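PDB 4KOQ: single-stranded DNA-binding protein WHY3, chloroplastic from Arabidopsis thaliana, which binds single-stranded DNA as a homotetramer, guarding plastid genome stability against illegitimate recombination and repressing transcription of the kinesin gene KP1 in the nucleus. Local coordinates for residues A21-R27 / F46-A52; Q66-L70 / R104-K108; I15-A21 / I137-E143; I75-V79 / I148-N152. All coordinates share one frame; numbering follows the deposited sequence.

Interaction 1. Residues A21-R27 / F46-A52; sequences ALTIEPR and FLLLQFA
Leu-22 and Phe-51 lie side by side on one face of this antiparallel strand pair, and the leucine presses a single methyl, CD1, squarely over the middle of the aromatic ring. That CH-pi contact puts CD1 3.7 Å from the centroid of the Phe-51 ring and only 8° off its normal. With CG of Leu-22 anti to the backbone N (chi1 171°), the branch leans across toward the other strand. Next along the same face, Ile-24 and Leu-49 run alongside each other, CG2 of Ile-24 standing 3.8 Å from CD2 of Leu-49. Pro-26 then offers its CB to CD2 of Leu-47, and Trp-161 of a second subunit packs on Ile-24, Pro-26 and Leu-47. The other face is more polar. There Arg-27 lays its aliphatic stem over one face of the Phe-46 ring, CB 3.7 Å from the centroid, while its guanidinium stands steeply to the ring plane, at 77°. The Arg-27 chain bends at chi2, and NH2 ends 3.6 Å from CD2 of Leu-48. Thr-23, Glu-25 and Gln-50 share this face but take their side-chain bonds from Ser-14, Val-11 and Lys-65. Between the two strands run eight backbone hydrogen bonds, paired at Ala-21/Ala-52, Thr-23/Gln-50, Glu-25/Leu-48 and Arg-27/Phe-46; the bond from Leu-48 N to Glu-25 O, 2.9 Å long, is nearly straight. This regular ladder, apolar on the Leu-22/Phe-51 face and mixed on the Arg-27/Phe-46 face, is that of a long beta hairpin at the centre of a four-stranded antiparallel sheet of the Whirly domain.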
loop_
_atom_site.group_PDB
_atom_site.type_symbol
_atom_site.label_atom_id
_atom_site.label_comp_id
_atom_site.label_asym_id
_atom_site.label_seq_id
_atom_site.Cartn_x
_atom_site.Cartn_y
_atom_site.Cartn_z
ATOM N N ALA A 21 27.192 -8.574 -3.699
ATOM C CA ALA A 21 25.988 -8.092 -4.328
ATOM C C ALA A 21 24.814 -9.013 -3.969
ATOM O O ALA A 21 24.996 -10.205 -3.726
ATOM C CB ALA A 21 26.170 -8.078 -5.862
ATOM N N LEU A 22 23.614 -8.454 -3.983
ATOM C CA LEU A 22 22.375 -9.195 -3.761
ATOM C C LEU A 22 21.365 -8.762 -4.826
ATOM O O LEU A 22 21.167 -7.571 -5.024
ATOM C CB LEU A 22 21.802 -8.818 -2.381
ATOM C CG LEU A 22 20.402 -9.337 -2.053
ATOM C CD1 LEU A 22 20.323 -10.853 -2.088
ATOM C CD2 LEU A 22 19.932 -8.780 -0.718
ATOM N N THR A 23 20.756 -9.709 -5.509
ATOM C CA THR A 23 19.669 -9.404 -6.421
ATOM C C THR A 23 18.438 -10.183 -5.977
ATOM O O THR A 23 18.529 -11.328 -5.551
ATOM C CB THR A 23 20.029 -9.795 -7.890
ATOM O OG1 THR A 23 21.241 -9.152 -8.269
ATOM C CG2 THR A 23 18.967 -9.365 -8.824
ATOM N N ILE A 24 17.285 -9.531 -6.043
ATOM C CA ILE A 24 16.014 -10.076 -5.585
ATOM C C ILE A 24 15.015 -10.037 -6.724
ATOM O O ILE A 24 14.719 -8.965 -7.262
ATOM C CB ILE A 24 15.443 -9.249 -4.424
ATOM C CG1 ILE A 24 16.490 -9.192 -3.309
ATOM C CG2 ILE A 24 14.161 -9.840 -3.904
ATOM C CD1 ILE A 24 16.122 -8.318 -2.162
ATOM N N GLU A 25 14.521 -11.214 -7.082
ATOM C CA GLU A 25 13.594 -11.373 -8.218
ATOM C C GLU A 25 12.286 -12.020 -7.807
ATOM O O GLU A 25 12.256 -13.078 -7.205
ATOM C CB GLU A 25 14.208 -12.228 -9.341
ATOM C CG GLU A 25 13.286 -12.298 -10.585
ATOM C CD GLU A 25 13.773 -11.522 -11.828
ATOM O OE1 GLU A 25 14.991 -11.600 -12.126
ATOM O OE2 GLU A 25 12.930 -10.851 -12.515
ATOM N N PRO A 26 11.172 -11.400 -8.165
ATOM C CA PRO A 26 9.926 -12.073 -7.822
ATOM C C PRO A 26 9.613 -13.243 -8.764
ATOM O O PRO A 26 10.034 -13.271 -9.929
ATOM C CB PRO A 26 8.886 -10.963 -7.932
ATOM C CG PRO A 26 9.523 -9.892 -8.656
ATOM C CD PRO A 26 10.961 -10.061 -8.724
ATOM N N ARG A 27 8.878 -14.202 -8.228
ATOM C CA ARG A 27 8.441 -15.394 -8.959
ATOM C C ARG A 27 6.954 -15.577 -8.717
ATOM O O ARG A 27 6.485 -15.533 -7.577
ATOM C CB ARG A 27 9.176 -16.612 -8.425
ATOM C CG ARG A 27 10.635 -16.643 -8.754
ATOM C CD ARG A 27 10.798 -16.826 -10.260
ATOM N NE ARG A 27 12.177 -17.124 -10.610
ATOM C CZ ARG A 27 12.994 -16.298 -11.253
ATOM N NH1 ARG A 27 12.591 -15.101 -11.652
ATOM N NH2 ARG A 27 14.227 -16.674 -11.511
ATOM N N PHE A 46 6.995 -16.463 -4.664
ATOM C CA PHE A 46 8.073 -16.277 -3.672
ATOM C C PHE A 46 9.071 -15.306 -4.263
ATOM O O PHE A 46 8.905 -14.862 -5.404
ATOM C CB PHE A 46 8.764 -17.608 -3.330
ATOM C CG PHE A 46 9.409 -18.294 -4.518
ATOM C CD1 PHE A 46 8.643 -19.064 -5.372
ATOM C CD2 PHE A 46 10.770 -18.188 -4.764
ATOM C CE1 PHE A 46 9.227 -19.704 -6.478
ATOM C CE2 PHE A 46 11.356 -18.830 -5.863
ATOM C CZ PHE A 46 10.568 -19.585 -6.719
ATOM N N LEU A 47 10.098 -14.964 -3.482
ATOM C CA LEU A 47 11.166 -14.121 -3.954
ATOM C C LEU A 47 12.458 -14.925 -3.995
ATOM O O LEU A 47 12.810 -15.625 -3.028
ATOM C CB LEU A 47 11.391 -12.926 -2.991
ATOM C CG LEU A 47 10.218 -11.941 -2.895
ATOM C CD1 LEU A 47 10.528 -10.776 -1.976
ATOM C CD2 LEU A 47 9.778 -11.419 -4.243
ATOM N N LEU A 48 13.175 -14.805 -5.094
ATOM C CA LEU A 48 14.459 -15.458 -5.251
ATOM C C LEU A 48 15.583 -14.464 -4.978
ATOM O O LEU A 48 15.736 -13.456 -5.677
ATOM C CB LEU A 48 14.627 -15.967 -6.691
ATOM C CG LEU A 48 15.926 -16.749 -6.949
ATOM C CD1 LEU A 48 16.023 -17.935 -6.010
ATOM C CD2 LEU A 48 16.013 -17.201 -8.398
ATOM N N LEU A 49 16.364 -14.770 -3.961
ATOM C CA LEU A 49 17.517 -13.975 -3.585
ATOM C C LEU A 49 18.785 -14.627 -4.109
ATOM O O LEU A 49 18.986 -15.807 -3.882
ATOM C CB LEU A 49 17.659 -13.945 -2.070
ATOM C CG LEU A 49 16.463 -13.604 -1.182
ATOM C CD1 LEU A 49 16.945 -13.184 0.207
ATOM C CD2 LEU A 49 15.615 -12.561 -1.749
ATOM N N GLN A 50 19.624 -13.850 -4.790
ATOM C CA GLN A 50 20.906 -14.341 -5.308
ATOM C C GLN A 50 22.024 -13.509 -4.738
ATOM O O GLN A 50 22.029 -12.298 -4.901
ATOM C CB GLN A 50 20.908 -14.255 -6.832
ATOM C CG GLN A 50 19.676 -14.948 -7.452
ATOM C CD GLN A 50 19.788 -15.127 -8.976
ATOM O OE1 GLN A 50 20.806 -15.597 -9.498
ATOM N NE2 GLN A 50 18.745 -14.754 -9.680
ATOM N N PHE A 51 22.970 -14.155 -4.054
ATOM C CA PHE A 51 24.072 -13.453 -3.398
ATOM C C PHE A 51 25.342 -13.826 -4.149
ATOM O O PHE A 51 25.540 -15.012 -4.468
ATOM C CB PHE A 51 24.269 -13.921 -1.945
ATOM C CG PHE A 51 23.131 -13.571 -0.974
ATOM C CD1 PHE A 51 21.933 -14.272 -0.980
ATOM C CD2 PHE A 51 23.327 -12.592 -0.005
ATOM C CE1 PHE A 51 20.938 -13.965 -0.080
ATOM C CE2 PHE A 51 22.341 -12.296 0.905
ATOM C CZ PHE A 51 21.149 -12.986 0.867
ATOM N N ALA A 52 26.188 -12.843 -4.406
ATOM C CA ALA A 52 27.492 -13.120 -5.043
ATOM C C ALA A 52 28.610 -12.338 -4.397
ATOM O O ALA A 52 28.469 -11.144 -4.093
ATOM C CB ALA A 52 27.413 -12.780 -6.516
#

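Interaction 2. Residues Q66-L70 / R104-K108; sequences QVFSL and RKVLK. With PO4 (phosphate ion), chain B.
The ring of Phe-68 has Leu-107 on one face and a phosphate oxygen above the other; it also stacks with the ring of His-91. CB of Leu-107 sits over the centre, 3.8 Å from the ring centroid, in a CH-pi contact; on the opposite side phosphate O3 is displaced toward the rim. At the edge, in the ring plane, the carbonyl oxygen of Lys-105 comes 3.7 Å from CE1 of Phe-68. A chi1 of -167°, which sets CG opposite the backbone N, carries the ring across to segment 104-108. Replacing Phe-68 with an alanine would probably leave a gap between the two strands, with Leu-107 CB losing the ring it packs against. Beyond the ring, CD2 of Leu-70 meets CD2 of Leu-107 at 3.9 Å, the two side chains set nearly square to each other. Lys-105 runs counter to Phe-68, its chain stretched out from CG onward, and delivers NZ to three acceptors. It bonds Val-67 O at 2.9 Å, from a position tilted 34° out of the carbonyl plane, and phosphate O1 at 3.1 Å. The third is a water that also accepts from Val-67 N and donates to Gln-66 OE1. Ser-69 grips the ion twice, N to O3 in a nearly straight bond and OG to O4, and His-91 supplies another bond through ND1. The phosphate probably came from the crystallisation liquor. Strands inclined at 72°, with axes 8.3 Å apart, are typical of two antiparallel sheets packed steeply across each other, as in the Whirly fold.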
loop_
_atom_site.group_PDB
_atom_site.type_symbol
_atom_site.label_atom_id
_atom_site.label_comp_id
_atom_site.label_asym_id
_atom_site.label_seq_id
_atom_site.Cartn_x
_atom_site.Cartn_y
_atom_site.Cartn_z
ATOM N N GLN A 66 25.068 -17.870 -4.522
ATOM C CA GLN A 66 24.259 -18.749 -3.722
ATOM C C GLN A 66 22.865 -18.169 -3.715
ATOM O O GLN A 66 22.715 -16.974 -3.650
ATOM C CB GLN A 66 24.805 -18.865 -2.315
ATOM C CG GLN A 66 26.239 -19.416 -2.236
ATOM C CD GLN A 66 26.357 -20.858 -2.611
ATOM O OE1 GLN A 66 25.388 -21.616 -2.597
ATOM N NE2 GLN A 66 27.588 -21.270 -2.974
ATOM N N VAL A 67 21.869 -19.032 -3.779
ATOM C CA VAL A 67 20.484 -18.572 -3.844
ATOM C C VAL A 67 19.621 -19.081 -2.706
ATOM O O VAL A 67 19.883 -20.125 -2.089
ATOM C CB VAL A 67 19.842 -18.993 -5.180
ATOM C CG1 VAL A 67 20.772 -18.604 -6.318
ATOM C CG2 VAL A 67 19.560 -20.448 -5.190
ATOM N N PHE A 68 18.567 -18.325 -2.419
ATOM C CA PHE A 68 17.678 -18.661 -1.336
ATOM C C PHE A 68 16.285 -18.216 -1.769
ATOM O O PHE A 68 16.139 -17.132 -2.321
ATOM C CB PHE A 68 18.126 -17.952 -0.052
ATOM C CG PHE A 68 17.443 -18.475 1.205
ATOM C CD1 PHE A 68 18.007 -19.518 1.914
ATOM C CD2 PHE A 68 16.280 -17.885 1.700
ATOM C CE1 PHE A 68 17.418 -19.998 3.076
ATOM C CE2 PHE A 68 15.671 -18.373 2.866
ATOM C CZ PHE A 68 16.251 -19.445 3.543
ATOM N N SER A 69 15.289 -19.079 -1.604
ATOM C CA SER A 69 13.908 -18.764 -1.962
ATOM C C SER A 69 13.088 -18.303 -0.771
ATOM O O SER A 69 12.708 -19.128 0.063
ATOM C CB SER A 69 13.244 -20.016 -2.532
ATOM O OG SER A 69 13.903 -20.409 -3.725
ATOM N N LEU A 70 12.762 -17.013 -0.718
ATOM C CA LEU A 70 12.027 -16.460 0.409
ATOM C C LEU A 70 10.547 -16.647 0.209
ATOM O O LEU A 70 10.001 -16.128 -0.769
ATOM C CB LEU A 70 12.252 -14.944 0.487
ATOM C CG LEU A 70 13.275 -14.253 1.362
ATOM C CD1 LEU A 70 12.875 -12.762 1.409
ATOM C CD2 LEU A 70 13.367 -14.829 2.747
ATOM N N ARG A 104 22.344 -27.629 4.037
ATOM C CA ARG A 104 21.487 -26.706 4.757
ATOM C C ARG A 104 21.774 -25.290 4.278
ATOM O O ARG A 104 22.919 -24.904 4.189
ATOM C CB ARG A 104 21.789 -26.817 6.243
ATOM C CG ARG A 104 20.873 -26.051 7.159
ATOM C CD ARG A 104 20.901 -26.637 8.581
ATOM N NE ARG A 104 21.440 -25.710 9.578
ATOM C CZ ARG A 104 22.679 -25.739 10.073
ATOM N NH1 ARG A 104 23.554 -26.659 9.679
ATOM N NH2 ARG A 104 23.049 -24.839 10.974
ATOM N N LYS A 105 20.728 -24.527 4.002
ATOM C CA LYS A 105 20.892 -23.113 3.655
ATOM C C LYS A 105 20.234 -22.329 4.748
ATOM O O LYS A 105 19.090 -22.583 5.098
ATOM C CB LYS A 105 20.228 -22.784 2.339
ATOM C CG LYS A 105 20.813 -23.502 1.131
ATOM C CD LYS A 105 20.137 -22.987 -0.148
ATOM C CE LYS A 105 20.829 -23.479 -1.391
ATOM N NZ LYS A 105 20.189 -22.919 -2.580
ATOM N N VAL A 106 20.979 -21.367 5.278
ATOM C CA VAL A 106 20.510 -20.551 6.343
ATOM C C VAL A 106 20.637 -19.098 5.953
ATOM O O VAL A 106 21.743 -18.621 5.652
ATOM C CB VAL A 106 21.355 -20.752 7.611
ATOM C CG1 VAL A 106 20.735 -19.960 8.755
ATOM C CG2 VAL A 106 21.423 -22.233 7.964
ATOM N N LEU A 107 19.513 -18.389 5.994
ATOM C CA LEU A 107 19.531 -16.943 5.753
ATOM C C LEU A 107 19.299 -16.287 7.091
ATOM O O LEU A 107 18.349 -16.610 7.772
ATOM C CB LEU A 107 18.417 -16.516 4.810
ATOM C CG LEU A 107 18.349 -15.003 4.593
ATOM C CD1 LEU A 107 19.565 -14.510 3.835
ATOM C CD2 LEU A 107 17.099 -14.591 3.871
ATOM N N LYS A 108 20.199 -15.404 7.494
ATOM C CA LYS A 108 20.011 -14.643 8.715
ATOM C C LYS A 108 19.995 -13.152 8.417
ATOM O O LYS A 108 20.783 -12.660 7.603
ATOM C CB LYS A 108 21.115 -14.933 9.745
ATOM C CG LYS A 108 20.812 -14.363 11.090
ATOM C CD LYS A 108 21.759 -14.801 12.190
ATOM C CE LYS A 108 21.194 -14.403 13.538
ATOM N NZ LYS A 108 22.270 -14.289 14.549
HETATM P P PO4 B . 16.179 -22.551 -1.460
HETATM O O1 PO4 B . 17.307 -21.871 -2.177
HETATM O O2 PO4 B . 16.622 -23.894 -0.934
HETATM O O3 PO4 B . 15.683 -21.763 -0.297
HETATM O O4 PO4 B . 15.021 -22.701 -2.428
HETATM O O HOH W 1 22.734 -21.859 -3.548
#

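Interaction 3. Residues I15-A21 / I137-E143; sequences IYKGKAA and IPITKAE
Between strands 9-16 and 20-33 the chain makes a tight turn, closed by the backbone bond from Lys-17 N to Ala-20 O, and this turn faces the end of strand 131-140 where it passes into helix 141-158. Lys-17 spans the gap. Its chain bends at chi2 (-65°) and again at chi4 (83°), bringing NZ to two oxygens of the facing segment. One is OE1 of Glu-143, reached at 2.7 Å on its syn lone pair in a salt bridge; the other is Pro-138 O, at 2.8 Å, with the amine 40° out of the carbonyl plane. The glutamate is itself held in place. Its OE1 also accepts from Thr-140 N at 2.9 Å, on the anti side, while Glu-143 N donates to Thr-140 OG1, so Thr-140 and Glu-143 form a capping box at the first turn of the helix. The capping-box glutamate thus doubles as the partner of the lysine, and two donors on OE1 are likely to keep the carboxylate charged and its rotation fixed. The turn also belongs to a region probably required for binding single-stranded DNA, as in related proteins. Beside the polar cluster the contact is apolar. Ile-15 meets Ile-139 almost perpendicularly, their CD1 methyls 3.8 Å apart. Ile-137, its CG1 anti to the backbone N, reaches in against the turn until CD1 lies 3.6 Å from both Ile-15 O and Ala-20 O. The stem of Lys-17 rests across the same isoleucine, CG 3.8 Å from CG1 of Ile-137, and CB of Ala-20 approaches CB of Ile-137.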
loop_
_atom_site.group_PDB
_atom_site.type_symbol
_atom_site.label_atom_id
_atom_site.label_comp_id
_atom_site.label_asym_id
_atom_site.label_seq_id
_atom_site.Cartn_x
_atom_site.Cartn_y
_atom_site.Cartn_z
ATOM N N ILE A 15 21.359 -4.711 -5.034
ATOM C CA ILE A 15 22.116 -3.915 -4.097
ATOM C C ILE A 15 23.549 -4.336 -4.255
ATOM O O ILE A 15 23.863 -5.518 -4.104
ATOM C CB ILE A 15 21.626 -4.169 -2.694
ATOM C CG1 ILE A 15 20.163 -3.745 -2.601
ATOM C CG2 ILE A 15 22.443 -3.394 -1.654
ATOM C CD1 ILE A 15 19.428 -4.344 -1.445
ATOM N N TYR A 16 24.406 -3.376 -4.586
ATOM C CA TYR A 16 25.805 -3.651 -4.862
ATOM C C TYR A 16 26.684 -3.040 -3.791
ATOM O O TYR A 16 26.625 -1.841 -3.542
ATOM C CB TYR A 16 26.169 -3.039 -6.200
ATOM C CG TYR A 16 25.398 -3.585 -7.351
ATOM C CD1 TYR A 16 25.677 -4.829 -7.860
ATOM C CD2 TYR A 16 24.367 -2.852 -7.931
ATOM C CE1 TYR A 16 24.967 -5.340 -8.903
ATOM C CE2 TYR A 16 23.656 -3.358 -8.987
ATOM C CZ TYR A 16 23.968 -4.594 -9.471
ATOM O OH TYR A 16 23.268 -5.116 -10.518
ATOM N N LYS A 17 27.473 -3.864 -3.113
ATOM C CA LYS A 17 28.317 -3.351 -2.079
ATOM C C LYS A 17 29.770 -3.736 -2.331
ATOM O O LYS A 17 30.099 -4.394 -3.325
ATOM C CB LYS A 17 27.840 -3.838 -0.695
ATOM C CG LYS A 17 26.492 -3.236 -0.257
ATOM C CD LYS A 17 26.563 -1.707 -0.054
ATOM C CE LYS A 17 25.178 -1.097 0.005
ATOM N NZ LYS A 17 24.620 -1.228 1.359
ATOM N N GLY A 18 30.631 -3.351 -1.396
ATOM C CA GLY A 18 32.057 -3.520 -1.566
ATOM C C GLY A 18 32.530 -4.943 -1.752
ATOM O O GLY A 18 33.416 -5.201 -2.568
ATOM N N LYS A 19 31.936 -5.868 -1.003
ATOM C CA LYS A 19 32.387 -7.247 -0.943
ATOM C C LYS A 19 31.370 -8.229 -1.496
ATOM O O LYS A 19 31.656 -9.403 -1.609
ATOM C CB LYS A 19 32.669 -7.619 0.513
ATOM C CG LYS A 19 33.823 -6.836 1.136
ATOM C CD LYS A 19 33.858 -7.032 2.645
ATOM C CE LYS A 19 34.925 -6.183 3.309
ATOM N NZ LYS A 19 34.768 -6.194 4.796
ATOM N N ALA A 20 30.165 -7.758 -1.809
ATOM C CA ALA A 20 29.079 -8.665 -2.210
ATOM C C ALA A 20 27.985 -7.867 -2.904
ATOM O O ALA A 20 27.925 -6.662 -2.741
ATOM C CB ALA A 20 28.521 -9.344 -1.016
ATOM N N ALA A 21 27.192 -8.574 -3.699
ATOM C CA ALA A 21 25.988 -8.092 -4.328
ATOM C C ALA A 21 24.814 -9.013 -3.969
ATOM O O ALA A 21 24.996 -10.205 -3.726
ATOM C CB ALA A 21 26.170 -8.078 -5.862
ATOM N N ILE A 137 26.127 -9.282 3.333
ATOM C CA ILE A 137 25.992 -7.984 2.682
ATOM C C ILE A 137 25.274 -7.047 3.629
ATOM O O ILE A 137 24.264 -7.398 4.212
ATOM C CB ILE A 137 25.325 -8.099 1.329
ATOM C CG1 ILE A 137 25.436 -6.760 0.567
ATOM C CG2 ILE A 137 23.880 -8.541 1.495
ATOM C CD1 ILE A 137 24.843 -6.755 -0.830
ATOM N N PRO A 138 25.847 -5.875 3.862
ATOM C CA PRO A 138 25.163 -4.859 4.660
ATOM C C PRO A 138 24.161 -4.059 3.825
ATOM O O PRO A 138 24.415 -3.741 2.654
ATOM C CB PRO A 138 26.304 -3.939 5.099
ATOM C CG PRO A 138 27.290 -4.055 4.008
ATOM C CD PRO A 138 27.179 -5.437 3.433
ATOM N N ILE A 139 23.029 -3.769 4.441
ATOM C CA ILE A 139 21.894 -3.107 3.788
ATOM C C ILE A 139 21.615 -1.885 4.659
ATOM O O ILE A 139 21.364 -2.040 5.858
ATOM C CB ILE A 139 20.663 -4.093 3.797
ATOM C CG1 ILE A 139 21.009 -5.440 3.111
ATOM C CG2 ILE A 139 19.428 -3.535 3.132
ATOM C CD1 ILE A 139 21.413 -5.280 1.654
ATOM N N THR A 140 21.652 -0.690 4.092
ATOM C CA THR A 140 21.337 0.523 4.862
ATOM C C THR A 140 19.886 0.572 5.238
ATOM O O THR A 140 19.047 -0.098 4.625
ATOM C CB THR A 140 21.674 1.833 4.109
ATOM O OG1 THR A 140 20.832 1.975 2.955
ATOM C CG2 THR A 140 23.174 1.888 3.688
ATOM N N LYS A 141 19.544 1.429 6.209
ATOM C CA LYS A 141 18.144 1.632 6.588
ATOM C C LYS A 141 17.301 2.045 5.360
ATOM O O LYS A 141 16.163 1.583 5.214
ATOM C CB LYS A 141 18.047 2.703 7.705
ATOM C CG LYS A 141 16.656 3.042 8.165
ATOM C CD LYS A 141 16.735 4.120 9.249
ATOM C CE LYS A 141 15.381 4.563 9.742
ATOM N NZ LYS A 141 15.522 5.840 10.533
ATOM N N ALA A 142 17.858 2.905 4.506
ATOM C CA ALA A 142 17.166 3.376 3.297
ATOM C C ALA A 142 16.941 2.254 2.298
ATOM O O ALA A 142 15.873 2.116 1.719
ATOM C CB ALA A 142 17.957 4.463 2.653
ATOM N N GLU A 143 17.950 1.412 2.115
ATOM C CA GLU A 143 17.816 0.265 1.211
ATOM C C GLU A 143 16.821 -0.741 1.774
ATOM O O GLU A 143 16.012 -1.322 1.043
ATOM C CB GLU A 143 19.196 -0.402 0.970
ATOM C CG GLU A 143 20.128 0.418 0.115
ATOM C CD GLU A 143 21.612 0.066 0.270
ATOM O OE1 GLU A 143 22.017 -0.598 1.256
ATOM O OE2 GLU A 143 22.370 0.458 -0.628
#

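Interaction 4. Residues I75-V79 / I148-N152; sequences IGNLV and ISAFN
Phe-151 is the bump of this helix pair, and its CB and ring fit into a hollow lined by Ile-75, Leu-78 and Val-79, one helical turn's worth of side chains. Two methyls grip its base: Ile-75 CG2 and Val-79 CG1 each stand 3.6 Å from CB of Phe-151, the valine methyl near the plane of the ring at its edge. Farther out, CD1 of Leu-78 reaches CE2 of Phe-151 at 3.7 Å, the side chains crossing obliquely. CG of Phe-151 is anti to the carbonyl carbon (chi1 -70°), which aims the ring past Ile-75 toward the strands, where Leu-47 touches it. Val-79 in turn is the bump on its own helix, its CG1 settling between Ile-148, Phe-151 and Asn-152. At the margin, Asn-152 ND2 donates to a water that bonds Val-79 O at the other end. With an alanine in place of Asn-152 the amide is gone, and the water at Val-79 O would probably lose its second anchor and leave Val-79 less covered. The helix segments run roughly antiparallel, at 141°, with axes 9.9 Å apart, and Ala-145 and Ser-149 of a third subunit pack on Val-79 and Asn-152: a helix-helix contact of the kind that builds the helical core of the Whirly tetramer, where helices of neighbouring subunits meet.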
loop_
_atom_site.group_PDB
_atom_site.type_symbol
_atom_site.label_atom_id
_atom_site.label_comp_id
_atom_site.label_asym_id
_atom_site.label_seq_id
_atom_site.Cartn_x
_atom_site.Cartn_y
_atom_site.Cartn_z
ATOM N N ILE A 75 8.840 -13.445 4.054
ATOM C CA ILE A 75 8.646 -12.055 3.747
ATOM C C ILE A 75 7.891 -11.401 4.873
ATOM O O ILE A 75 8.223 -10.310 5.304
ATOM C CB ILE A 75 7.907 -11.867 2.411
ATOM C CG1 ILE A 75 8.760 -12.417 1.279
ATOM C CG2 ILE A 75 7.565 -10.388 2.256
ATOM C CD1 ILE A 75 8.003 -12.843 0.022
ATOM N N GLY A 76 6.849 -12.062 5.393
ATOM C CA GLY A 76 6.161 -11.492 6.522
ATOM C C GLY A 76 7.045 -11.251 7.741
ATOM O O GLY A 76 6.907 -10.234 8.437
ATOM N N ASN A 77 7.971 -12.163 7.992
ATOM C CA ASN A 77 8.904 -11.944 9.070
ATOM C C ASN A 77 9.727 -10.687 8.868
ATOM O O ASN A 77 9.915 -9.911 9.792
ATOM C CB ASN A 77 9.847 -13.111 9.163
ATOM C CG ASN A 77 10.367 -13.305 10.551
ATOM O OD1 ASN A 77 10.570 -12.344 11.315
ATOM N ND2 ASN A 77 10.508 -14.544 10.926
ATOM N N LEU A 78 10.228 -10.516 7.654
ATOM C CA LEU A 78 11.091 -9.376 7.335
ATOM C C LEU A 78 10.351 -8.077 7.454
ATOM O O LEU A 78 10.915 -7.089 7.900
ATOM C CB LEU A 78 11.684 -9.515 5.932
ATOM C CG LEU A 78 12.697 -10.648 5.825
ATOM C CD1 LEU A 78 13.238 -10.731 4.431
ATOM C CD2 LEU A 78 13.811 -10.364 6.793
ATOM N N VAL A 79 9.093 -8.024 7.019
ATOM C CA VAL A 79 8.384 -6.753 7.071
ATOM C C VAL A 79 7.887 -6.426 8.489
ATOM O O VAL A 79 7.395 -5.336 8.724
ATOM C CB VAL A 79 7.137 -6.643 6.091
ATOM C CG1 VAL A 79 7.569 -6.729 4.647
ATOM C CG2 VAL A 79 6.092 -7.651 6.428
ATOM N N ILE A 148 11.159 -3.209 2.258
ATOM C CA ILE A 148 9.867 -3.253 2.933
ATOM C C ILE A 148 8.721 -2.785 2.038
ATOM O O ILE A 148 7.654 -3.430 1.984
ATOM C CB ILE A 148 9.865 -2.458 4.261
ATOM C CG1 ILE A 148 10.850 -3.046 5.265
ATOM C CG2 ILE A 148 8.471 -2.459 4.874
ATOM C CD1 ILE A 148 11.045 -2.134 6.472
ATOM N N SER A 149 8.904 -1.667 1.342
ATOM C CA SER A 149 7.869 -1.204 0.436
ATOM C C SER A 149 7.582 -2.216 -0.677
ATOM O O SER A 149 6.417 -2.546 -0.941
ATOM C CB SER A 149 8.220 0.180 -0.121
ATOM O OG SER A 149 7.398 0.582 -1.213
ATOM N N ALA A 150 8.649 -2.738 -1.316
ATOM C CA ALA A 150 8.506 -3.689 -2.405
ATOM C C ALA A 150 7.881 -5.003 -1.915
ATOM O O ALA A 150 7.073 -5.599 -2.619
ATOM C CB ALA A 150 9.873 -3.975 -3.049
ATOM N N PHE A 151 8.270 -5.441 -0.713
ATOM C CA PHE A 151 7.759 -6.690 -0.131
ATOM C C PHE A 151 6.262 -6.567 0.214
ATOM O O PHE A 151 5.448 -7.477 -0.064
ATOM C CB PHE A 151 8.536 -7.089 1.148
ATOM C CG PHE A 151 9.965 -7.546 0.930
ATOM C CD1 PHE A 151 10.523 -7.636 -0.330
ATOM C CD2 PHE A 151 10.745 -7.918 2.011
ATOM C CE1 PHE A 151 11.828 -8.066 -0.500
ATOM C CE2 PHE A 151 12.063 -8.343 1.820
ATOM C CZ PHE A 151 12.581 -8.416 0.591
ATOM N N ASN A 152 5.884 -5.462 0.833
ATOM C CA ASN A 152 4.462 -5.229 1.100
ATOM C C ASN A 152 3.650 -5.128 -0.189
ATOM O O ASN A 152 2.521 -5.616 -0.271
ATOM C CB ASN A 152 4.260 -4.003 1.980
ATOM C CG ASN A 152 4.354 -4.328 3.434
ATOM O OD1 ASN A 152 3.788 -5.317 3.888
ATOM N ND2 ASN A 152 5.073 -3.497 4.190
HETATM O O HOH W 2 5.674 -3.315 7.181
#

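Overall arrangement
From the N terminus, the turn in 15-21 opens the longest loop, which interaction 3 closes only at 137-143, tying the first sheet to the end of the second and the start of the long helix. Interactions 1 and 2 nest inside that loop. Interaction 1 closes first, as a hairpin; interaction 2 follows in series, joining the neighbouring strand of the same sheet to the second sheet. Interaction 4 opens at 75-79, inside the loops of interactions 2 and 3, and closes at 148-152, so it crosses both and binds the two helices together. Leu-47 of interaction 1 packs on Ile-75 and Phe-151, linking sheet and helices. Interactions 2 and 3 do not touch, their centres about 17 Å apart.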